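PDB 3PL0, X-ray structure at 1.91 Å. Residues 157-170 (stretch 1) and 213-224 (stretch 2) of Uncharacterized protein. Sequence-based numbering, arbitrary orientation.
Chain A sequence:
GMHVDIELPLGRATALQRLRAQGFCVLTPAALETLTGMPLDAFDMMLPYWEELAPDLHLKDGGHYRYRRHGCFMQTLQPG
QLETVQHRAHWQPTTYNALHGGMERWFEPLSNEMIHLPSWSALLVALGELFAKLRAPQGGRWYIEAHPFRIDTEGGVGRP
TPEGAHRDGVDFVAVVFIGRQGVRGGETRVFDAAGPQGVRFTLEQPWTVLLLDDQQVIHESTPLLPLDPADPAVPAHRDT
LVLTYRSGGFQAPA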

ATOM      1  N   VAL A 157      -6.616  13.932  16.069  1.00 34.65           N
ATOM      2  CA  VAL A 157      -5.397  13.633  16.828  1.00 34.74           C
ATOM      3  C   VAL A 157      -4.957  12.215  16.483  1.00 33.00           C
ATOM      4  O   VAL A 157      -5.742  11.275  16.547  1.00 33.57           O
ATOM      5  CB  VAL A 157      -5.599  13.766  18.334  1.00 35.30           C
ATOM      6  CG1 VAL A 157      -4.260  13.505  19.086  1.00 33.80           C
ATOM      7  CG2 VAL A 157      -6.211  15.185  18.684  1.00 37.91           C
ATOM      8  N   GLY A 158      -3.694  12.067  16.122  1.00 34.39           N
ATOM      9  CA  GLY A 158      -3.176  10.754  15.734  1.00 35.29           C
ATOM     10  C   GLY A 158      -2.828   9.930  16.971  1.00 35.38           C
ATOM     11  O   GLY A 158      -2.137  10.419  17.862  1.00 37.29           O
ATOM     12  N   ARG A 159      -3.315   8.701  17.041  1.00 35.54           N
ATOM     13  CA  ARG A 159      -2.999   7.817  18.186  1.00 35.83           C
ATOM     14  C   ARG A 159      -2.629   6.466  17.624  1.00 34.74           C
ATOM     15  O   ARG A 159      -3.141   6.094  16.585  1.00 32.92           O
ATOM     16  CB  ARG A 159      -4.223   7.572  19.055  1.00 35.59           C
ATOM     17  CG  ARG A 159      -4.980   8.810  19.486  1.00 43.80           C
ATOM     18  CD  ARG A 159      -4.191   9.644  20.488  1.00 43.43           C
ATOM     19  NE  ARG A 159      -4.120   9.064  21.856  1.00 45.30           N
ATOM     20  CZ  ARG A 159      -5.142   9.011  22.720  1.00 51.76           C
ATOM     21  NH1 ARG A 159      -6.350   9.449  22.368  1.00 55.53           N
ATOM     22  NH2 ARG A 159      -4.972   8.482  23.933  1.00 51.94           N
ATOM     23  N   PRO A 160      -1.841   5.682  18.365  1.00 36.83           N
ATOM     24  CA  PRO A 160      -1.603   4.313  17.928  1.00 39.76           C
ATOM     25  C   PRO A 160      -2.869   3.519  17.684  1.00 41.30           C
ATOM     26  O   PRO A 160      -3.825   3.600  18.469  1.00 39.38           O
ATOM     27  CB  PRO A 160      -0.809   3.708  19.101  1.00 39.98           C
ATOM     28  CG  PRO A 160      -0.080   4.872  19.690  1.00 42.18           C
ATOM     29  CD  PRO A 160      -1.036   6.037  19.550  1.00 37.31           C
ATOM     30  N   THR A 161      -2.881   2.791  16.574  1.00 41.44           N
ATOM     31  CA  THR A 161      -3.944   1.860  16.250  1.00 45.66           C
ATOM     32  C   THR A 161      -4.262   0.961  17.424  1.00 46.55           C
ATOM     33  O   THR A 161      -3.352   0.368  17.998  1.00 46.95           O
ATOM     34  CB  THR A 161      -3.497   0.946  15.127  1.00 48.05           C
ATOM     35  OG1 THR A 161      -2.595   1.690  14.287  1.00 55.11           O
ATOM     36  CG2 THR A 161      -4.700   0.401  14.352  1.00 49.36           C
ATOM     37  N   PRO A 162      -5.550   0.858  17.789  1.00 46.57           N
ATOM     38  CA  PRO A 162      -5.966   0.023  18.901  1.00 46.63           C
ATOM     39  C   PRO A 162      -5.414  -1.397  18.796  1.00 46.85           C
ATOM     40  O   PRO A 162      -4.996  -1.974  19.793  1.00 44.48           O
ATOM     41  CB  PRO A 162      -7.488  -0.004  18.782  1.00 47.81           C
ATOM     42  CG  PRO A 162      -7.844   1.246  18.020  1.00 49.45           C
ATOM     43  CD  PRO A 162      -6.662   1.634  17.206  1.00 47.50           C
ATOM     44  N   GLU A 163      -5.392  -1.932  17.583  1.00 48.15           N
ATOM     45  CA  GLU A 163      -5.011  -3.319  17.357  1.00 49.38           C
ATOM     46  C   GLU A 163      -3.512  -3.556  17.264  1.00 46.41           C
ATOM     47  O   GLU A 163      -3.085  -4.695  17.181  1.00 44.95           O
ATOM     48  CB  GLU A 163      -5.670  -3.830  16.068  1.00 50.52           C
ATOM     49  CG  GLU A 163      -7.169  -3.964  16.178  1.00 59.99           C
ATOM     50  CD  GLU A 163      -7.611  -5.154  17.017  1.00 68.78           C
ATOM     51  OE1 GLU A 163      -6.783  -5.741  17.744  1.00 75.67           O
ATOM     52  OE2 GLU A 163      -8.806  -5.507  16.967  1.00 76.61           O
ATOM     53  N   GLY A 164      -2.723  -2.488  17.223  1.00 45.76           N
ATOM     54  CA  GLY A 164      -1.297  -2.604  16.942  1.00 43.10           C
ATOM     55  C   GLY A 164      -1.073  -3.051  15.507  1.00 41.29           C
ATOM     56  O   GLY A 164      -1.882  -2.740  14.593  1.00 41.07           O
ATOM     57  N   ALA A 165      -0.002  -3.814  15.296  1.00 36.95           N
ATOM     58  CA  ALA A 165       0.371  -4.210  13.934  1.00 32.17           C
ATOM     59  C   ALA A 165      -0.678  -5.115  13.318  1.00 31.74           C
ATOM     60  O   ALA A 165      -1.270  -5.922  14.005  1.00 31.77           O
ATOM     61  CB  ALA A 165       1.742  -4.862  13.902  1.00 27.53           C
ATOM     62  N   HIS A 166      -0.886  -4.993  12.016  1.00 29.97           N
ATOM     63  CA  HIS A 166      -1.913  -5.788  11.339  1.00 31.42           C
ATOM     64  C   HIS A 166      -1.376  -6.487  10.084  1.00 30.76           C
ATOM     65  O   HIS A 166      -0.323  -6.119   9.529  1.00 29.26           O
ATOM     66  CB  HIS A 166      -3.099  -4.868  10.951  1.00 32.72           C
ATOM     67  CG  HIS A 166      -2.751  -3.885   9.877  1.00 35.58           C
ATOM     68  ND1 HIS A 166      -2.110  -2.692  10.140  1.00 35.00           N
ATOM     69  CD2 HIS A 166      -2.901  -3.941   8.534  1.00 42.82           C
ATOM     70  CE1 HIS A 166      -1.905  -2.044   9.005  1.00 46.69           C
ATOM     71  NE2 HIS A 166      -2.370  -2.785   8.014  1.00 39.31           N
ATOM     72  N   ARG A 167      -2.112  -7.503   9.635  1.00 30.11           N
ATOM     73  CA  ARG A 167      -2.033  -7.900   8.252  1.00 29.76           C
ATOM     74  C   ARG A 167      -3.285  -7.458   7.477  1.00 32.31           C
ATOM     75  O   ARG A 167      -4.252  -6.954   8.046  1.00 29.31           O
ATOM     76  CB  ARG A 167      -1.781  -9.396   8.120  1.00 28.37           C
ATOM     77  CG  ARG A 167      -2.913 -10.286   8.564  1.00 29.02           C
ATOM     78  CD  ARG A 167      -2.548 -11.755   8.404  1.00 29.25           C
ATOM     79  NE  ARG A 167      -2.500 -12.164   7.006  1.00 30.95           N
ATOM     80  CZ  ARG A 167      -3.427 -12.896   6.384  1.00 40.54           C
ATOM     81  NH1 ARG A 167      -4.487 -13.365   7.047  1.00 40.73           N
ATOM     82  NH2 ARG A 167      -3.289 -13.178   5.084  1.00 35.69           N
ATOM     83  N   ASP A 168      -3.265  -7.649   6.170  1.00 31.30           N
ATOM     84  CA  ASP A 168      -4.330  -7.134   5.338  1.00 34.54           C
ATOM     85  C   ASP A 168      -5.306  -8.230   4.835  1.00 35.91           C
ATOM     86  O   ASP A 168      -6.279  -7.936   4.170  1.00 37.50           O
ATOM     87  CB  ASP A 168      -3.733  -6.360   4.185  1.00 33.75           C
ATOM     88  CG  ASP A 168      -2.964  -5.134   4.642  1.00 47.03           C
ATOM     89  OD1 ASP A 168      -1.861  -5.274   5.236  1.00 49.43           O
ATOM     90  OD2 ASP A 168      -3.451  -4.040   4.366  1.00 45.44           O
ATOM     91  N   GLY A 169      -5.008  -9.488   5.131  1.00 34.89           N
ATOM     92  CA  GLY A 169      -5.884 -10.590   4.775  1.00 38.05           C
ATOM     93  C   GLY A 169      -5.777 -11.025   3.329  1.00 37.01           C
ATOM     94  O   GLY A 169      -6.728 -11.601   2.798  1.00 33.00           O
ATOM     95  N   VAL A 170      -4.611 -10.770   2.722  1.00 30.71           N
ATOM     96  CA  VAL A 170      -4.376 -11.036   1.315  1.00 29.95           C
ATOM     97  C   VAL A 170      -3.117 -11.896   1.204  1.00 29.40           C
ATOM     98  O   VAL A 170      -2.620 -12.396   2.195  1.00 30.87           O
ATOM     99  CB  VAL A 170      -4.252  -9.696   0.525  1.00 28.55           C
ATOM    100  CG1 VAL A 170      -5.571  -8.887   0.575  1.00 25.27           C
ATOM    101  CG2 VAL A 170      -3.080  -8.818   1.052  1.00 25.57           C
ATOM    102  N   ASP A 213       4.988  -9.843   2.386  1.00 25.08           N
ATOM    103  CA  ASP A 213       4.305 -11.128   2.300  1.00 24.83           C
ATOM    104  C   ASP A 213       3.339 -11.120   3.454  1.00 26.60           C
ATOM    105  O   ASP A 213       3.691 -11.314   4.647  1.00 26.29           O
ATOM    106  CB  ASP A 213       5.297 -12.260   2.416  1.00 25.26           C
ATOM    107  CG  ASP A 213       4.646 -13.630   2.402  1.00 31.25           C
ATOM    108  OD1 ASP A 213       3.407 -13.768   2.552  1.00 31.17           O
ATOM    109  OD2 ASP A 213       5.419 -14.585   2.263  1.00 31.37           O
ATOM    110  N   ASP A 214       2.094 -10.903   3.102  1.00 27.64           N
ATOM    111  CA  ASP A 214       1.048 -10.699   4.096  1.00 27.97           C
ATOM    112  C   ASP A 214       0.769 -11.917   4.973  1.00 30.74           C
ATOM    113  O   ASP A 214       0.078 -11.813   5.974  1.00 30.55           O
ATOM    114  CB  ASP A 214      -0.236 -10.272   3.399  1.00 30.05           C
ATOM    115  CG  ASP A 214      -1.197  -9.620   4.331  1.00 36.73           C
ATOM    116  OD1 ASP A 214      -0.816  -8.590   4.960  1.00 28.41           O
ATOM    117  OD2 ASP A 214      -2.318 -10.153   4.466  1.00 33.40           O
ATOM    118  N   GLN A 215       1.295 -13.074   4.590  1.00 33.58           N
ATOM    119  CA  GLN A 215       1.166 -14.287   5.424  1.00 35.10           C
ATOM    120  C   GLN A 215       2.353 -14.477   6.385  1.00 34.33           C
ATOM    121  O   GLN A 215       2.347 -15.388   7.183  1.00 35.32           O
ATOM    122  CB  GLN A 215       0.989 -15.533   4.520  1.00 37.12           C
ATOM    123  CG  GLN A 215      -0.325 -15.470   3.684  1.00 37.87           C
ATOM    124  CD  GLN A 215      -0.554 -16.708   2.808  1.00 48.36           C
ATOM    125  OE1 GLN A 215       0.232 -17.654   2.805  1.00 45.27           O
ATOM    126  NE2 GLN A 215      -1.628 -16.683   2.055  1.00 44.32           N
ATOM    127  N   GLN A 216       3.372 -13.633   6.299  1.00 29.30           N
ATOM    128  CA  GLN A 216       4.590 -13.829   7.098  1.00 30.63           C
ATOM    129  C   GLN A 216       4.965 -12.665   7.998  1.00 28.70           C
ATOM    130  O   GLN A 216       5.713 -12.841   8.938  1.00 26.53           O
ATOM    131  CB  GLN A 216       5.739 -14.082   6.154  1.00 30.00           C
ATOM    132  CG  GLN A 216       5.661 -15.448   5.495  1.00 45.53           C
ATOM    133  CD  GLN A 216       5.751 -16.565   6.515  1.00 51.50           C
ATOM    134  OE1 GLN A 216       6.630 -16.551   7.378  1.00 56.86           O
ATOM    135  NE2 GLN A 216       4.829 -17.525   6.438  1.00 54.21           N
ATOM    136  N   VAL A 217       4.470 -11.468   7.698  1.00 26.06           N
ATOM    137  CA  VAL A 217       4.791 -10.281   8.473  1.00 23.38           C
ATOM    138  C   VAL A 217       3.493  -9.520   8.766  1.00 26.41           C
ATOM    139  O   VAL A 217       2.430  -9.753   8.123  1.00 23.54           O
ATOM    140  CB  VAL A 217       5.804  -9.377   7.738  1.00 21.59           C
ATOM    141  CG1 VAL A 217       7.118 -10.128   7.501  1.00 22.28           C
ATOM    142  CG2 VAL A 217       5.199  -8.878   6.415  1.00 23.84           C
ATOM    143  N   ILE A 218       3.580  -8.698   9.806  1.00 24.23           N
ATOM    144  CA  ILE A 218       2.564  -7.706  10.125  1.00 25.47           C
ATOM    145  C   ILE A 218       3.226  -6.324  10.143  1.00 27.18           C
ATOM    146  O   ILE A 218       4.449  -6.203  10.219  1.00 25.52           O
ATOM    147  CB  ILE A 218       1.812  -8.007  11.435  1.00 23.16           C
ATOM    148  CG1 ILE A 218       2.769  -8.040  12.651  1.00 27.45           C
ATOM    149  CG2 ILE A 218       0.964  -9.341  11.300  1.00 22.96           C
ATOM    150  CD1 ILE A 218       2.049  -8.257  13.967  1.00 28.91           C
ATOM    151  N   HIS A 219       2.428  -5.270  10.021  1.00 25.47           N
ATOM    152  CA  HIS A 219       3.021  -3.955   9.888  1.00 22.39           C
ATOM    153  C   HIS A 219       2.092  -2.873  10.427  1.00 22.46           C
ATOM    154  O   HIS A 219       0.941  -3.144  10.833  1.00 23.16           O
ATOM    155  CB  HIS A 219       3.412  -3.718   8.428  1.00 24.69           C
ATOM    156  CG  HIS A 219       2.234  -3.591   7.512  1.00 30.68           C
ATOM    157  ND1 HIS A 219       1.757  -2.370   7.064  1.00 29.38           N
ATOM    158  CD2 HIS A 219       1.396  -4.530   7.011  1.00 31.45           C
ATOM    159  CE1 HIS A 219       0.684  -2.569   6.312  1.00 40.45           C
ATOM    160  NE2 HIS A 219       0.454  -3.874   6.250  1.00 36.59           N
ATOM    161  N   GLU A 220       2.605  -1.653  10.476  1.00 25.09           N
ATOM    162  CA  GLU A 220       1.893  -0.532  11.093  1.00 24.93           C
ATOM    163  C   GLU A 220       2.650   0.694  10.735  1.00 25.97           C
ATOM    164  O   GLU A 220       3.771   0.615  10.210  1.00 24.11           O
ATOM    165  CB  GLU A 220       1.799  -0.706  12.632  1.00 28.99           C
ATOM    166  CG  GLU A 220       3.158  -0.624  13.338  1.00 28.61           C
ATOM    167  CD  GLU A 220       3.106  -0.813  14.816  1.00 36.79           C
ATOM    168  OE1 GLU A 220       2.228  -1.542  15.322  1.00 34.71           O
ATOM    169  OE2 GLU A 220       4.040  -0.312  15.475  1.00 31.87           O
ATOM    170  N   SER A 221       2.080   1.864  11.014  1.00 25.06           N
ATOM    171  CA  SER A 221       2.884   3.060  10.978  1.00 28.22           C
ATOM    172  C   SER A 221       2.481   3.950  12.113  1.00 29.04           C
ATOM    173  O   SER A 221       1.320   3.959  12.514  1.00 27.97           O
ATOM    174  CB  SER A 221       2.792   3.795   9.658  1.00 31.17           C
ATOM    175  OG  SER A 221       1.508   4.267   9.474  1.00 34.91           O
ATOM    176  N   THR A 222       3.432   4.729  12.607  1.00 26.41           N
ATOM    177  CA  THR A 222       3.175   5.589  13.737  1.00 25.64           C
ATOM    178  C   THR A 222       2.403   6.844  13.348  1.00 27.19           C
ATOM    179  O   THR A 222       2.466   7.283  12.224  1.00 23.56           O
ATOM    180  CB  THR A 222       4.461   5.979  14.419  1.00 23.84           C
ATOM    181  OG1 THR A 222       5.213   6.828  13.555  1.00 27.93           O
ATOM    182  CG2 THR A 222       5.242   4.673  14.817  1.00 27.20           C
ATOM    183  N   PRO A 223       1.684   7.431  14.297  1.00 27.43           N
ATOM    184  CA  PRO A 223       0.901   8.639  13.981  1.00 29.01           C
ATOM    185  C   PRO A 223       1.763   9.805  13.457  1.00 27.63           C
ATOM    186  O   PRO A 223       2.971   9.919  13.768  1.00 25.57           O
ATOM    187  CB  PRO A 223       0.274   9.025  15.338  1.00 29.51           C
ATOM    188  CG  PRO A 223       0.367   7.836  16.167  1.00 32.67           C
ATOM    189  CD  PRO A 223       1.559   7.036  15.711  1.00 29.73           C
ATOM    190  N   LEU A 224       1.147  10.653  12.652  1.00 26.72           N
ATOM    191  CA  LEU A 224       1.777  11.882  12.178  1.00 26.47           C
ATOM    192  C   LEU A 224       1.729  12.923  13.278  1.00 28.79           C
ATOM    193  O   LEU A 224       0.874  12.878  14.119  1.00 29.72           O
ATOM    194  CB  LEU A 224       1.102  12.432  10.913  1.00 26.22           C
ATOM    195  CG  LEU A 224       0.913  11.459   9.764  1.00 26.53           C
ATOM    196  CD1 LEU A 224       0.156  12.170   8.664  1.00 24.92           C
ATOM    197  CD2 LEU A 224       2.253  10.945   9.306  1.00 27.14           C
TER
HETATM  198  O   HOH W   1      -0.868   1.347  11.865  1.00 31.29           O

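The carboxylate of Asp214 gathers a run of consecutive backbone amides from the other stretch: Asp168 N donates to Asp214 OD1 (2.9 Å), Val170 N to Asp214 OD2 (2.9 Å), and Gly169 N adds a weak bond to Asp214 OD2 (2.8 Å, 120° at the hydrogen). Positive phi at Gly169, readily adopted by glycine, accompanies this bend of the chain around the acid. Arg167 closes on the same residue twice, NE donating to the backbone Asp214 O (2.8 Å) near the guanidinium plane and NH2 forming a salt bridge with Asp214 OD2 (3.2 Å). The acid, chi1 t, is buried, yet both of its oxygens are satisfied. The like-charged Asp168 lies close by, its OD1 3.5 Å from Asp214 OD1.

Asp168 OD1 instead accepts from His219 NE2 (2.9 Å, 164°), at the edge of the imidazole, an arrangement that fixes this nitrogen as protonated. His166 CE1 lies over one face of the same ring; the two imidazoles meet obliquely, centroids 4.4 Å apart and planes at 52°. Their backbones form a single antiparallel bridge, His166 N to His219 O and His219 N to His166 O, both 2.9 Å. Both CB atoms point away from the partner stretch, but with chi1 p the rings come back within reach of it.

Beside the bridge, Ala165 points its methyl toward Ile218, CB to CD1 3.4 Å, a small side chain against a long one. Farther along, Thr161 to Gly164 forms a type I turn, and water 1 links Thr161 OG1 (3.0 Å) to Ser221 N (3.1 Å), accepting from the amide. At the far end Pro223 packs against the backbone, its CB 3.6 Å from Gly158 C; a CB on Gly158 would clash with Pro223 CB. In all, 748 Å² is buried, both sides summed.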